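Local coordinates for dITP/XTP pyrophosphatase (Staphylococcus aureus, PDB 4BNQ), which probably uses magnesium to hydrolyse non-canonical purine nucleoside triphosphates such as XTP, dITP and ITP to monophosphates and diphosphate, clearing them from the nucleotide pool, at residues K2-A7 / Y24-I29; I50-A55 / A66-L71; N61-A66 / S122-E127; V116-M121 / V130-V135. All coordinates share one frame; numbering follows the deposited sequence.

Interaction 1 (K2-A7 / Y24-I29); sequences KEIVIA and YHVIGI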
loop_
_atom_site.group_PDB
_atom_site.type_symbol
_atom_site.label_atom_id
_atom_site.label_comp_id
_atom_site.label_asym_id
_atom_site.label_seq_id
_atom_site.Cartn_x
_atom_site.Cartn_y
_atom_site.Cartn_z
ATOM N N LYS A 2 -15.551 -12.345 -17.400
ATOM C CA LYS A 2 -14.882 -11.778 -16.232
ATOM C C LYS A 2 -15.579 -10.474 -15.797
ATOM O O LYS A 2 -15.439 -9.427 -16.438
ATOM C CB LYS A 2 -13.402 -11.528 -16.528
ATOM C CG LYS A 2 -12.532 -11.484 -15.275
ATOM C CD LYS A 2 -11.161 -10.849 -15.538
ATOM C CE LYS A 2 -10.098 -11.899 -15.832
ATOM N NZ LYS A 2 -8.774 -11.293 -16.173
ATOM N N GLU A 3 -16.330 -10.553 -14.702
ATOM C CA GLU A 3 -17.216 -9.467 -14.282
ATOM C C GLU A 3 -17.082 -9.161 -12.807
ATOM O O GLU A 3 -16.965 -10.072 -11.979
ATOM C CB GLU A 3 -18.670 -9.855 -14.527
ATOM C CG GLU A 3 -19.256 -9.385 -15.833
ATOM C CD GLU A 3 -20.675 -9.892 -16.025
ATOM O OE1 GLU A 3 -21.220 -10.517 -15.082
ATOM O OE2 GLU A 3 -21.247 -9.672 -17.114
ATOM N N ILE A 4 -17.150 -7.877 -12.473
ATOM C CA ILE A 4 -17.248 -7.495 -11.073
ATOM C C ILE A 4 -18.366 -6.470 -10.842
ATOM O O ILE A 4 -18.449 -5.448 -11.532
ATOM C CB ILE A 4 -15.887 -7.025 -10.513
ATOM C CG1 ILE A 4 -15.954 -6.908 -8.995
ATOM C CG2 ILE A 4 -15.457 -5.718 -11.147
ATOM C CD1 ILE A 4 -14.606 -6.675 -8.359
ATOM N N VAL A 5 -19.256 -6.774 -9.901
ATOM C CA VAL A 5 -20.346 -5.868 -9.576
ATOM C C VAL A 5 -19.929 -4.996 -8.400
ATOM O O VAL A 5 -19.512 -5.493 -7.339
ATOM C CB VAL A 5 -21.625 -6.635 -9.236
ATOM C CG1 VAL A 5 -22.738 -5.666 -8.804
ATOM C CG2 VAL A 5 -22.067 -7.509 -10.440
ATOM N N ILE A 6 -20.015 -3.689 -8.590
ATOM C CA ILE A 6 -19.636 -2.776 -7.522
ATOM C C ILE A 6 -20.845 -2.029 -6.942
ATOM O O ILE A 6 -21.521 -1.263 -7.640
ATOM C CB ILE A 6 -18.598 -1.778 -8.011
ATOM C CG1 ILE A 6 -17.412 -2.543 -8.639
ATOM C CG2 ILE A 6 -18.150 -0.893 -6.864
ATOM C CD1 ILE A 6 -16.432 -1.668 -9.313
ATOM N N ALA A 7 -21.109 -2.257 -5.660
ATOM C CA ALA A 7 -22.299 -1.711 -5.017
ATOM C C ALA A 7 -22.023 -0.284 -4.551
ATOM O O ALA A 7 -22.031 0.019 -3.354
ATOM C CB ALA A 7 -22.713 -2.571 -3.872
ATOM N N TYR A 24 -11.461 -6.457 -16.489
ATOM C CA TYR A 24 -12.788 -6.871 -16.055
ATOM C C TYR A 24 -13.869 -6.100 -16.752
ATOM O O TYR A 24 -13.663 -4.970 -17.195
ATOM C CB TYR A 24 -12.965 -6.675 -14.556
ATOM C CG TYR A 24 -12.322 -7.728 -13.682
ATOM C CD1 TYR A 24 -10.949 -7.708 -13.409
ATOM C CD2 TYR A 24 -13.091 -8.728 -13.104
ATOM C CE1 TYR A 24 -10.370 -8.663 -12.590
ATOM C CE2 TYR A 24 -12.521 -9.686 -12.285
ATOM C CZ TYR A 24 -11.166 -9.651 -12.033
ATOM O OH TYR A 24 -10.622 -10.616 -11.225
ATOM N N HIS A 25 -15.037 -6.716 -16.858
ATOM C CA HIS A 25 -16.208 -5.923 -17.144
ATOM C C HIS A 25 -16.686 -5.386 -15.801
ATOM O O HIS A 25 -17.208 -6.131 -14.965
ATOM C CB HIS A 25 -17.309 -6.723 -17.836
ATOM C CG HIS A 25 -18.532 -5.909 -18.081
ATOM N ND1 HIS A 25 -19.822 -6.443 -18.042
ATOM C CD2 HIS A 25 -18.704 -4.599 -18.337
ATOM C CE1 HIS A 25 -20.694 -5.511 -18.269
ATOM N NE2 HIS A 25 -20.047 -4.343 -18.455
ATOM N N VAL A 26 -16.477 -4.093 -15.580
ATOM C CA VAL A 26 -16.862 -3.466 -14.320
ATOM C C VAL A 26 -18.317 -3.040 -14.424
ATOM O O VAL A 26 -18.688 -2.291 -15.329
ATOM C CB VAL A 26 -15.928 -2.281 -13.979
ATOM C CG1 VAL A 26 -16.524 -1.392 -12.911
ATOM C CG2 VAL A 26 -14.569 -2.792 -13.529
ATOM N N ILE A 27 -19.152 -3.554 -13.524
ATOM C CA ILE A 27 -20.582 -3.235 -13.531
ATOM C C ILE A 27 -20.928 -2.439 -12.267
ATOM O O ILE A 27 -20.863 -2.970 -11.147
ATOM C CB ILE A 27 -21.465 -4.507 -13.581
ATOM C CG1 ILE A 27 -21.171 -5.316 -14.838
ATOM C CG2 ILE A 27 -22.952 -4.163 -13.589
ATOM C CD1 ILE A 27 -22.029 -6.567 -14.990
ATOM N N GLY A 28 -21.285 -1.168 -12.445
ATOM C CA GLY A 28 -21.695 -0.333 -11.328
ATOM C C GLY A 28 -23.119 -0.696 -10.917
ATOM O O GLY A 28 -23.924 -1.070 -11.765
ATOM N N ILE A 29 -23.441 -0.584 -9.632
ATOM C CA ILE A 29 -24.775 -0.963 -9.173
ATOM C C ILE A 29 -25.896 -0.189 -9.870
ATOM O O ILE A 29 -27.002 -0.714 -10.038
ATOM C CB ILE A 29 -24.918 -0.823 -7.659
ATOM C CG1 ILE A 29 -26.071 -1.693 -7.171
ATOM C CG2 ILE A 29 -25.119 0.641 -7.265
ATOM C CD1 ILE A 29 -25.820 -3.138 -7.323
#
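On the face of the strand pair that carries I4, I6 and V26, I6 reaches obliquely across to V26, its CD1 3.6 Å from V26 CG1, while I4 lies alongside V26 and offers CG2 to V26 CG2. F17 of helix 11-20 packs on I6. V5 and I27 share the other face, where I27 CD1 meets the carboxylate carbon of E3, CD, at 3.7 Å. Parallel backbone hydrogen bonds join the strands between these faces: H25 N to K2 O, I4 N to H25 O, I27 N to I4 O and I6 N to I27 O are nearly straight, whereas I29 N to I6 O, 2.8 Å long, is bent to 130° at the hydrogen. Towards the exposed end E3 and H25 extend side by side, with E3 OE2 at the edge of the imidazole, 3.6 Å from H25 ND1 and not bonded to it. K2, with CG anti to its backbone N, crosses Y24 at about a right angle and sets CD over the ring centre, 3.5 Å from the centroid, a CH-pi contact; its ammonium gains at most a weak cation-pi attraction. With helix 11-20 as the connection, strands 3-6 and 25-28 form a beta-alpha-beta unit.

Interaction 2 (I50-A55 / A66-L71); sequences ILKSEA and ADDSGL. With PO4 (phosphate ion), chain C.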
loop_
_atom_site.group_PDB
_atom_site.type_symbol
_atom_site.label_atom_id
_atom_site.label_comp_id
_atom_site.label_asym_id
_atom_site.label_seq_id
_atom_site.Cartn_x
_atom_site.Cartn_y
_atom_site.Cartn_z
ATOM N N ILE A 50 -19.430 -2.861 4.516
ATOM C CA ILE A 50 -20.093 -4.135 4.748
ATOM C C ILE A 50 -21.606 -4.033 4.530
ATOM O O ILE A 50 -22.222 -4.914 3.926
ATOM C CB ILE A 50 -19.819 -4.645 6.178
ATOM C CG1 ILE A 50 -18.348 -5.064 6.317
ATOM C CG2 ILE A 50 -20.748 -5.807 6.523
ATOM C CD1 ILE A 50 -17.971 -5.560 7.711
ATOM N N LEU A 51 -22.208 -2.955 5.012
ATOM C CA LEU A 51 -23.645 -2.794 4.854
ATOM C C LEU A 51 -23.982 -2.729 3.364
ATOM O O LEU A 51 -24.953 -3.330 2.907
ATOM C CB LEU A 51 -24.147 -1.537 5.599
ATOM C CG LEU A 51 -24.174 -1.547 7.136
ATOM C CD1 LEU A 51 -24.322 -0.124 7.680
ATOM C CD2 LEU A 51 -25.311 -2.410 7.661
ATOM N N LYS A 52 -23.173 -2.021 2.588
ATOM C CA LYS A 52 -23.488 -1.898 1.167
ATOM C C LYS A 52 -23.283 -3.203 0.408
ATOM O O LYS A 52 -24.162 -3.607 -0.355
ATOM C CB LYS A 52 -22.752 -0.711 0.522
ATOM C CG LYS A 52 -23.312 0.667 0.983
ATOM C CD LYS A 52 -22.514 1.862 0.440
ATOM C CE LYS A 52 -21.137 1.950 1.081
ATOM N NZ LYS A 52 -20.483 3.261 0.824
ATOM N N SER A 53 -22.152 -3.880 0.629
ATOM C CA SER A 53 -21.867 -5.102 -0.127
ATOM C C SER A 53 -22.838 -6.222 0.226
ATOM O O SER A 53 -23.334 -6.923 -0.662
ATOM C CB SER A 53 -20.426 -5.576 0.077
ATOM O OG SER A 53 -20.205 -5.871 1.436
ATOM N N GLU A 54 -23.118 -6.391 1.517
ATOM C CA GLU A 54 -24.055 -7.429 1.944
ATOM C C GLU A 54 -25.461 -7.185 1.401
ATOM O O GLU A 54 -26.145 -8.122 0.971
ATOM C CB GLU A 54 -24.029 -7.602 3.468
ATOM C CG GLU A 54 -22.740 -8.273 3.896
ATOM C CD GLU A 54 -22.674 -8.623 5.371
ATOM O OE1 GLU A 54 -23.552 -8.178 6.153
ATOM O OE2 GLU A 54 -21.709 -9.328 5.754
ATOM N N ALA A 55 -25.872 -5.923 1.366
ATOM C CA ALA A 55 -27.213 -5.612 0.878
ATOM C C ALA A 55 -27.361 -5.923 -0.615
ATOM O O ALA A 55 -28.368 -6.502 -1.033
ATOM C CB ALA A 55 -27.585 -4.160 1.180
ATOM N N ALA A 66 -18.211 -3.437 -2.301
ATOM C CA ALA A 66 -18.601 -2.075 -2.033
ATOM C C ALA A 66 -17.393 -1.323 -1.506
ATOM O O ALA A 66 -16.356 -1.925 -1.200
ATOM C CB ALA A 66 -19.747 -2.023 -1.050
ATOM N N ASP A 67 -17.539 -0.006 -1.414
ATOM C CA ASP A 67 -16.443 0.882 -1.113
ATOM C C ASP A 67 -16.968 1.964 -0.168
ATOM O O ASP A 67 -17.998 2.596 -0.438
ATOM C CB ASP A 67 -15.949 1.494 -2.429
ATOM C CG ASP A 67 -14.905 2.605 -2.235
ATOM O OD1 ASP A 67 -15.108 3.538 -1.427
ATOM O OD2 ASP A 67 -13.873 2.556 -2.925
ATOM N N ASP A 68 -16.281 2.170 0.948
ATOM C CA ASP A 68 -16.558 3.348 1.756
ATOM C C ASP A 68 -15.252 4.042 2.071
ATOM O O ASP A 68 -14.383 3.470 2.729
ATOM C CB ASP A 68 -17.322 3.007 3.031
ATOM C CG ASP A 68 -18.042 4.215 3.604
ATOM O OD1 ASP A 68 -19.069 4.621 3.027
ATOM O OD2 ASP A 68 -17.588 4.781 4.621
ATOM N N SER A 69 -15.118 5.274 1.582
ATOM C CA SER A 69 -13.859 5.992 1.645
ATOM C C SER A 69 -14.077 7.371 2.253
ATOM O O SER A 69 -15.189 7.875 2.284
ATOM C CB SER A 69 -13.282 6.166 0.245
ATOM O OG SER A 69 -13.114 4.932 -0.430
ATOM N N GLY A 70 -13.000 7.989 2.711
ATOM C CA GLY A 70 -13.072 9.324 3.261
ATOM C C GLY A 70 -11.714 9.966 3.460
ATOM O O GLY A 70 -10.669 9.386 3.150
ATOM N N LEU A 71 -11.746 11.180 3.989
ATOM C CA LEU A 71 -10.561 11.983 4.199
ATOM C C LEU A 71 -10.458 12.303 5.680
ATOM O O LEU A 71 -11.429 12.747 6.296
ATOM C CB LEU A 71 -10.708 13.265 3.390
ATOM C CG LEU A 71 -9.685 14.376 3.537
ATOM C CD1 LEU A 71 -8.318 13.905 3.075
ATOM C CD2 LEU A 71 -10.161 15.531 2.682
HETATM P P PO4 C . -21.198 5.094 -2.183
HETATM O O1 PO4 C . -20.060 4.163 -2.608
HETATM O O2 PO4 C . -20.749 6.531 -2.311
HETATM O O3 PO4 C . -21.538 4.815 -0.731
HETATM O O4 PO4 C . -22.412 4.858 -3.037
#
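The ammonium group of K52 gathers three oxygens. It forms a salt bridge to D68, NZ to OD1 2.9 Å, using the anti lone pair of that oxygen, and an equally long hydrogen bond to the main-chain O of D67, which it approaches from above the carbonyl plane. The third is O3 of a phosphate ion, to which K52 NZ makes a very short hydrogen bond of 2.4 Å; S8, N9 and K13 hold the same ion, probably from the crystallisation liquor. A bend at chi3 (-70°) brings the end of the lysine chain to these partners. So close a cation would probably favour charged D68, against the influence of nearby E40. On the far side of the strand, S69 OG donates to the syn lone pair of D67 OD1 at 2.6 Å, and D67 also bridges to K13 and R178. Nearer the segment's start, A66 CB packs on the helix, 3.6 Å from K52 CB and 3.8 Å from S53 CB; the S53 hydroxyl turns to S122 and S120. Here helix residues 50-55 run nearly antiparallel to strand residues 66-71 at the predicted Ham1 active site, where D68 is the likely proton acceptor and magnesium ligand.

Interaction 3 (N61-A66 / S122-E127); sequences NKTVIA and SGPDME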
loop_
_atom_site.group_PDB
_atom_site.type_symbol
_atom_site.label_atom_id
_atom_site.label_comp_id
_atom_site.label_asym_id
_atom_site.label_seq_id
_atom_site.Cartn_x
_atom_site.Cartn_y
_atom_site.Cartn_z
ATOM N N ASN A 61 -28.130 -12.130 -5.179
ATOM C CA ASN A 61 -27.609 -13.488 -5.065
ATOM C C ASN A 61 -26.339 -13.669 -5.904
ATOM O O ASN A 61 -26.160 -14.690 -6.572
ATOM C CB ASN A 61 -28.676 -14.521 -5.443
ATOM C CG ASN A 61 -28.336 -15.915 -4.953
ATOM O OD1 ASN A 61 -27.539 -16.090 -4.030
ATOM N ND2 ASN A 61 -28.933 -16.912 -5.577
ATOM N N LYS A 62 -25.474 -12.655 -5.840
ATOM C CA LYS A 62 -24.178 -12.614 -6.516
ATOM C C LYS A 62 -23.125 -12.138 -5.522
ATOM O O LYS A 62 -23.439 -11.445 -4.544
ATOM C CB LYS A 62 -24.173 -11.557 -7.641
ATOM C CG LYS A 62 -24.987 -11.827 -8.880
ATOM C CD LYS A 62 -24.451 -10.937 -10.035
ATOM C CE LYS A 62 -24.748 -11.556 -11.414
ATOM N NZ LYS A 62 -24.122 -10.823 -12.560
ATOM N N THR A 63 -21.870 -12.455 -5.810
ATOM C CA THR A 63 -20.748 -11.770 -5.186
ATOM C C THR A 63 -20.642 -10.314 -5.688
ATOM O O THR A 63 -20.746 -10.048 -6.889
ATOM C CB THR A 63 -19.433 -12.497 -5.477
ATOM O OG1 THR A 63 -19.441 -13.758 -4.804
ATOM C CG2 THR A 63 -18.245 -11.671 -4.982
ATOM N N VAL A 64 -20.468 -9.368 -4.765
ATOM C CA VAL A 64 -20.254 -7.970 -5.139
ATOM C C VAL A 64 -19.179 -7.337 -4.248
ATOM O O VAL A 64 -18.767 -7.917 -3.238
ATOM C CB VAL A 64 -21.537 -7.130 -4.981
ATOM C CG1 VAL A 64 -22.752 -7.879 -5.516
ATOM C CG2 VAL A 64 -21.720 -6.781 -3.529
ATOM N N ILE A 65 -18.718 -6.150 -4.620
ATOM C CA ILE A 65 -17.898 -5.370 -3.706
ATOM C C ILE A 65 -18.507 -3.996 -3.457
ATOM O O ILE A 65 -19.199 -3.436 -4.300
ATOM C CB ILE A 65 -16.453 -5.182 -4.198
ATOM C CG1 ILE A 65 -16.423 -4.373 -5.496
ATOM C CG2 ILE A 65 -15.774 -6.523 -4.380
ATOM C CD1 ILE A 65 -14.995 -4.023 -5.966
ATOM N N ALA A 66 -18.211 -3.437 -2.301
ATOM C CA ALA A 66 -18.601 -2.075 -2.033
ATOM C C ALA A 66 -17.393 -1.323 -1.506
ATOM O O ALA A 66 -16.356 -1.925 -1.200
ATOM C CB ALA A 66 -19.747 -2.023 -1.050
ATOM N N SER A 122 -18.649 -9.335 -0.628
ATOM C CA SER A 122 -19.690 -10.163 -0.054
ATOM C C SER A 122 -20.314 -11.008 -1.131
ATOM O O SER A 122 -20.309 -10.638 -2.311
ATOM C CB SER A 122 -20.757 -9.301 0.609
ATOM O OG SER A 122 -20.157 -8.478 1.586
ATOM N N GLY A 123 -20.853 -12.144 -0.717
ATOM C CA GLY A 123 -21.375 -13.117 -1.649
ATOM C C GLY A 123 -22.113 -14.219 -0.920
ATOM O O GLY A 123 -21.994 -14.367 0.305
ATOM N N PRO A 124 -22.887 -15.004 -1.675
ATOM C CA PRO A 124 -23.721 -16.075 -1.113
ATOM C C PRO A 124 -22.924 -17.280 -0.621
ATOM O O PRO A 124 -23.490 -18.112 0.068
ATOM C CB PRO A 124 -24.642 -16.469 -2.282
ATOM C CG PRO A 124 -23.944 -15.987 -3.513
ATOM C CD PRO A 124 -23.106 -14.806 -3.118
ATOM N N ASP A 125 -21.640 -17.363 -0.946
ATOM C CA ASP A 125 -20.846 -18.528 -0.568
ATOM C C ASP A 125 -19.598 -18.210 0.245
ATOM O O ASP A 125 -18.719 -19.062 0.370
ATOM C CB ASP A 125 -20.445 -19.318 -1.816
ATOM C CG ASP A 125 -21.648 -19.800 -2.607
ATOM O OD1 ASP A 125 -22.632 -20.271 -1.986
ATOM O OD2 ASP A 125 -21.617 -19.697 -3.852
ATOM N N MET A 126 -19.517 -16.998 0.792
ATOM C CA MET A 126 -18.358 -16.577 1.583
ATOM C C MET A 126 -18.840 -15.675 2.700
ATOM O O MET A 126 -19.887 -15.040 2.571
ATOM C CB MET A 126 -17.383 -15.800 0.712
ATOM C CG MET A 126 -18.000 -14.525 0.143
ATOM S SD MET A 126 -16.927 -13.653 -1.000
ATOM C CE MET A 126 -15.550 -13.299 0.093
ATOM N N GLU A 127 -18.103 -15.639 3.806
ATOM C CA GLU A 127 -18.293 -14.586 4.796
ATOM C C GLU A 127 -17.740 -13.301 4.206
ATOM O O GLU A 127 -16.804 -13.329 3.405
ATOM C CB GLU A 127 -17.540 -14.901 6.084
ATOM C CG GLU A 127 -18.188 -15.976 6.929
ATOM C CD GLU A 127 -17.429 -16.225 8.219
ATOM O OE1 GLU A 127 -16.560 -15.394 8.572
ATOM O OE2 GLU A 127 -17.699 -17.253 8.877
#
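N61, the first residue to leave the helical conformation after helix 45-60, has a positive phi (55°) and begins the turn into strand 64-73, which pairs antiparallel with the end of strand 112-123 just where that strand enters the tight turn of a beta hairpin. The CB of N61 heads away from the hairpin, yet with CG anti to the backbone N (chi1 -163°) the amide swings back, and N61 OD1 comes to rest against the pyrrolidine ring of P124 in an oblique crossing, 3.4 Å from P124 CB and a little farther from P124 CG. At K62 the backbone makes the contact, its carbonyl carbon lying 3.6 Å from P124 CD. The CB of K62 turns away from the hairpin; outside this contact its NZ has a long, weak ion pair with E3 OE1. T63 passes close to G123, the two CA atoms 3.8 Å apart. Its OG1 sits beside the backbone N and faces G123 CA; CG2, anti to that N, turns to S122 O and also touches M121. The T63 CA-H points at the same carbonyl oxygen, with CA 3.1 Å from S122 O. G123 starts the type I turn that ends at M126, with P124 as its second residue. The S122 hydroxyl is engaged with S53 and T128. V64, just before I65 with its backbone bonds to strand 3-6, forms an antiparallel hydrogen-bonded pair with S122: V64 N donates to S122 O at 2.8 Å, and S122 N returns to V64 O at 3.0 Å, both donors lying nearly along the C=O axes.

Interaction 4 (V116-M121 / V130-V135); sequences VCVISM and VFKGTV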
loop_
_atom_site.group_PDB
_atom_site.type_symbol
_atom_site.label_atom_id
_atom_site.label_comp_id
_atom_site.label_asym_id
_atom_site.label_seq_id
_atom_site.Cartn_x
_atom_site.Cartn_y
_atom_site.Cartn_z
ATOM N N VAL A 116 -8.547 7.454 2.914
ATOM C CA VAL A 116 -8.755 6.091 3.376
ATOM C C VAL A 116 -9.808 5.387 2.520
ATOM O O VAL A 116 -10.827 5.977 2.193
ATOM C CB VAL A 116 -9.156 6.078 4.869
ATOM C CG1 VAL A 116 -9.467 4.669 5.326
ATOM C CG2 VAL A 116 -8.025 6.672 5.725
ATOM N N CYS A 117 -9.543 4.144 2.125
ATOM C CA CYS A 117 -10.509 3.359 1.370
ATOM C C CYS A 117 -10.637 1.949 1.925
ATOM O O CYS A 117 -9.641 1.216 2.012
ATOM C CB CYS A 117 -10.123 3.268 -0.101
ATOM S SG CYS A 117 -11.103 1.989 -0.974
ATOM N N VAL A 118 -11.859 1.580 2.305
ATOM C CA VAL A 118 -12.153 0.209 2.693
ATOM C C VAL A 118 -13.067 -0.458 1.670
ATOM O O VAL A 118 -14.151 0.034 1.391
ATOM C CB VAL A 118 -12.818 0.117 4.061
ATOM C CG1 VAL A 118 -13.211 -1.334 4.342
ATOM C CG2 VAL A 118 -11.880 0.646 5.143
ATOM N N ILE A 119 -12.605 -1.574 1.113
ATOM C CA ILE A 119 -13.360 -2.368 0.145
ATOM C C ILE A 119 -13.894 -3.598 0.871
ATOM O O ILE A 119 -13.120 -4.309 1.505
ATOM C CB ILE A 119 -12.433 -2.858 -0.982
ATOM C CG1 ILE A 119 -11.863 -1.674 -1.770
ATOM C CG2 ILE A 119 -13.155 -3.802 -1.943
ATOM C CD1 ILE A 119 -12.887 -0.911 -2.610
ATOM N N SER A 120 -15.196 -3.867 0.803
ATOM C CA SER A 120 -15.685 -5.143 1.322
ATOM C C SER A 120 -16.248 -6.037 0.217
ATOM O O SER A 120 -16.968 -5.564 -0.666
ATOM C CB SER A 120 -16.723 -4.945 2.423
ATOM O OG SER A 120 -17.923 -4.459 1.881
ATOM N N MET A 121 -15.922 -7.323 0.269
ATOM C CA MET A 121 -16.461 -8.286 -0.689
ATOM C C MET A 121 -17.494 -9.174 0.001
ATOM O O MET A 121 -17.256 -9.694 1.090
ATOM C CB MET A 121 -15.337 -9.141 -1.282
ATOM C CG MET A 121 -15.804 -10.200 -2.281
ATOM S SD MET A 121 -14.420 -11.054 -3.118
ATOM C CE MET A 121 -14.701 -10.356 -4.712
ATOM N N VAL A 130 -13.086 -7.715 4.237
ATOM C CA VAL A 130 -12.760 -6.293 4.070
ATOM C C VAL A 130 -11.269 -6.039 3.846
ATOM O O VAL A 130 -10.423 -6.752 4.391
ATOM C CB VAL A 130 -13.210 -5.456 5.289
ATOM C CG1 VAL A 130 -14.707 -5.525 5.438
ATOM C CG2 VAL A 130 -12.519 -5.950 6.563
ATOM N N PHE A 131 -10.955 -5.007 3.057
ATOM C CA PHE A 131 -9.570 -4.634 2.763
ATOM C C PHE A 131 -9.383 -3.116 2.799
ATOM O O PHE A 131 -10.164 -2.375 2.197
ATOM C CB PHE A 131 -9.173 -5.140 1.382
ATOM C CG PHE A 131 -9.493 -6.587 1.151
ATOM C CD1 PHE A 131 -10.752 -6.980 0.721
ATOM C CD2 PHE A 131 -8.535 -7.558 1.354
ATOM C CE1 PHE A 131 -11.038 -8.314 0.495
ATOM C CE2 PHE A 131 -8.829 -8.895 1.135
ATOM C CZ PHE A 131 -10.068 -9.272 0.706
ATOM N N LYS A 132 -8.338 -2.652 3.483
ATOM C CA LYS A 132 -8.130 -1.216 3.677
ATOM C C LYS A 132 -6.904 -0.680 2.939
ATOM O O LYS A 132 -5.821 -1.253 3.030
ATOM C CB LYS A 132 -8.021 -0.897 5.171
ATOM C CG LYS A 132 -7.680 0.545 5.477
ATOM C CD LYS A 132 -8.236 1.010 6.830
ATOM C CE LYS A 132 -7.554 0.339 8.017
ATOM N NZ LYS A 132 -8.057 0.884 9.322
ATOM N N GLY A 133 -7.081 0.421 2.208
ATOM C CA GLY A 133 -5.965 1.122 1.590
ATOM C C GLY A 133 -5.899 2.572 2.061
ATOM O O GLY A 133 -6.929 3.164 2.426
ATOM N N THR A 134 -4.694 3.143 2.091
ATOM C CA THR A 134 -4.530 4.558 2.430
ATOM C C THR A 134 -3.486 5.255 1.550
ATOM O O THR A 134 -2.592 4.614 0.987
ATOM C CB THR A 134 -4.130 4.767 3.913
ATOM O OG1 THR A 134 -2.788 4.318 4.107
ATOM C CG2 THR A 134 -5.063 4.011 4.857
ATOM N N VAL A 135 -3.598 6.573 1.442
ATOM C CA VAL A 135 -2.537 7.360 0.833
ATOM C C VAL A 135 -2.408 8.688 1.573
ATOM O O VAL A 135 -3.400 9.298 1.939
ATOM C CB VAL A 135 -2.738 7.549 -0.696
ATOM C CG1 VAL A 135 -3.926 8.462 -0.999
ATOM C CG2 VAL A 135 -1.453 8.068 -1.356
#
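V118 and K132 face each other across a non-hydrogen-bonded pair, and their side chains cross obliquely: the lysine sets out with CG anti to its backbone N (chi1 175°), so that its methylene CD passes 4.0 Å from V118 CG2 and 4.1 Å from V116 CG1 before the chain bends at chi3 and leads the ammonium away. V116 and T134 instead lie side by side, methyl to methyl through CG2 of each. At the other end of this face V130 CG1 rests on S120 CB, 3.7 Å away, and V130 CB packs on V118 CG1, while S120 OG turns to S53 of helix 45-60. The same helix packs on this face, F45 against V116 and V118 and I50 against V130. Strands 112-123 and 126-139 form a long antiparallel beta hairpin in the six-stranded sheet, and four main-chain bonds join the C117-G133 and I119-F131 pairs. Three are nearly straight; F131 N to I119 O, at 2.8 Å, is bent to 151°. On the reverse face C117, packed on the predicted substrate-binding residues S69 and H177, and I119 project with F131, whose ring lies with its edge toward I119 O, CD1 3.7 Å from that oxygen. The end of I119 leads away from strand 126-139, and its side chain packs on A181 of helix 177-191. F131 packs against L184 and L185, with its ring edge-to-face to F188.

Interactions 1, 2 and 4 are buried, whereas interaction 3 lies at a partly exposed end of the fold. Interactions 3 and 4 both draw on strands 112-123 and 126-139, and strand 64-73, common to interactions 2 and 3, borders that hairpin. I65 ties interaction 1 to this sheet by probable backbone hydrogen bonds with V5 and A7. The S53 hydroxyl of interaction 2 reaches interactions 3 and 4, with S122 OG 2.6 Å and S120 OG 2.7 Å from S53 OG. Their chemistry differs: parallel pairing with branched apolar side chains in interaction 1, a charged cluster at the predicted active site in interaction 2, mainly backbone contact in interaction 3, and antiparallel pairing between two helices in interaction 4.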